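Local coordinates for hypothetical conserved protein (Geobacillus kaustophilus, PDB 2QYH), which is of unknown function but belongs to the haloacid dehalogenase-like hydrolases and may act as a magnesium-dependent phosphatase, at the interface of chains A and B. Coordinates in Å, arbitrary orientation; residue numbers count along the deposited sequence, not the author numbering. Chains: chain A/B, Hypothetical conserved protein, GK1056.

The interface of chains A and B. Residues chain A 124, 127-129; chain B 21, 26, 52, 56.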
# COMPACT_ATOMS: atom_id res chain seq x y z
N ALA A 124 -0.45 -16.05 -4.73
CA ALA A 124 -1.71 -15.50 -5.16
C ALA A 124 -2.71 -15.54 -4.01
O ALA A 124 -3.63 -14.72 -3.96
CB ALA A 124 -2.25 -16.29 -6.37
N LYS A 127 -2.56 -12.63 -2.49
CA LYS A 127 -2.95 -11.57 -3.42
C LYS A 127 -1.71 -10.88 -3.99
O LYS A 127 -1.71 -9.68 -4.25
CB LYS A 127 -3.86 -10.55 -2.72
CG LYS A 127 -5.15 -11.15 -2.20
CD LYS A 127 -5.93 -11.82 -3.31
CE LYS A 127 -7.24 -12.39 -2.81
NZ LYS A 127 -8.08 -11.35 -2.13
N PHE A 128 -0.65 -11.66 -4.18
CA PHE A 128 0.60 -11.16 -4.75
C PHE A 128 1.00 -11.91 -6.01
O PHE A 128 0.74 -13.11 -6.14
CB PHE A 128 1.74 -11.24 -3.74
CG PHE A 128 1.89 -10.00 -2.93
CD1 PHE A 128 1.04 -9.75 -1.86
CD2 PHE A 128 2.84 -9.06 -3.27
CE1 PHE A 128 1.15 -8.57 -1.13
CE2 PHE A 128 2.96 -7.87 -2.56
CZ PHE A 128 2.10 -7.63 -1.48
N ALA A 129 1.61 -11.19 -6.94
CA ALA A 129 2.05 -11.80 -8.17
C ALA A 129 3.34 -12.57 -7.91
O ALA A 129 3.94 -12.43 -6.85
CB ALA A 129 2.27 -10.70 -9.23
N LEU B 21 -8.51 -7.80 -4.35
CA LEU B 21 -7.94 -8.07 -5.65
C LEU B 21 -8.27 -9.49 -6.09
O LEU B 21 -7.79 -10.46 -5.51
CB LEU B 21 -6.44 -7.87 -5.60
CG LEU B 21 -5.70 -8.12 -6.90
CD1 LEU B 21 -6.17 -7.16 -7.97
CD2 LEU B 21 -4.24 -7.94 -6.65
N ILE B 26 -4.94 -11.23 -11.17
CA ILE B 26 -3.50 -11.45 -11.02
C ILE B 26 -3.05 -12.32 -12.19
O ILE B 26 -1.99 -12.08 -12.77
CB ILE B 26 -3.17 -12.16 -9.68
CG1 ILE B 26 -3.39 -11.18 -8.51
CG2 ILE B 26 -1.73 -12.68 -9.69
CD1 ILE B 26 -3.04 -11.76 -7.16
N HIS B 52 0.96 -0.08 -3.00
CA HIS B 52 0.75 -1.45 -2.55
C HIS B 52 0.12 -2.27 -3.69
O HIS B 52 0.56 -3.40 -3.96
CB HIS B 52 -0.16 -1.48 -1.32
CG HIS B 52 -0.37 -2.86 -0.76
ND1 HIS B 52 0.66 -3.65 -0.31
CD2 HIS B 52 -1.50 -3.60 -0.61
CE1 HIS B 52 0.18 -4.81 0.10
NE2 HIS B 52 -1.12 -4.81 -0.08
N GLN B 56 1.61 -5.46 -5.67
CA GLN B 56 0.84 -6.69 -5.73
C GLN B 56 0.76 -7.26 -7.15
O GLN B 56 0.91 -8.47 -7.35
CB GLN B 56 -0.57 -6.45 -5.19
CG GLN B 56 -0.70 -6.51 -3.68
CD GLN B 56 -2.10 -6.16 -3.22
OE1 GLN B 56 -2.48 -4.99 -3.18
NE2 GLN B 56 -2.88 -7.18 -2.86
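One face of the A:Phe128 ring is covered by the aliphatic part of B:Gln56, whose CG lies 3.8 Å from the ring centroid, displaced toward the rim, in a CH-pi contact. At the far rim of the phenyl group, CZ meets the imidazole carbon CE1 of B:His52 at 3.8 Å, the two side chains crossing at about a right angle. The same CG of B:Gln56 also sits over a face of the B:His52 ring, one helical turn back in helix 51-57, and so fills the corner between both rings. Glutamine suits this place because CG packs on the aromatic face while the amide beyond it can still donate a hydrogen bond. CG stands anti to the carbonyl carbon (chi1 -83°); the extended chain then leads the amide away from the phenyl ring, and chi3 (-77°) turns NE2 toward the backbone of A:Lys127. There NE2 donates to A:Lys127 O at 3.1 Å, tilted out of the carbonyl plane. The backbone of B:Gln56 makes a second bond: its O accepts from A:Ala129 N at 2.8 Å, so one residue of the helix grips two peptide groups flanking A:Phe128. The short methyl side chain of A:Ala129 sits beside this carbonyl and probably suits its close approach. Beside B:Gln56, B:Ile26 of helix 23-34 reaches in with CD1, at the end of its longer branch, 3.6 Å from A:Lys127 C, and gives the backbone an apolar cover. The patch belongs to a two-fold symmetric interface of two identical chains, though the structure alone does not show that this dimer forms in solution. The flexible A:Lys127 chain, bent at chi2 and chi4, curls its end past B:Leu21 O, with CD nearer to that oxygen than the terminal amine NZ, at 3.5 Å.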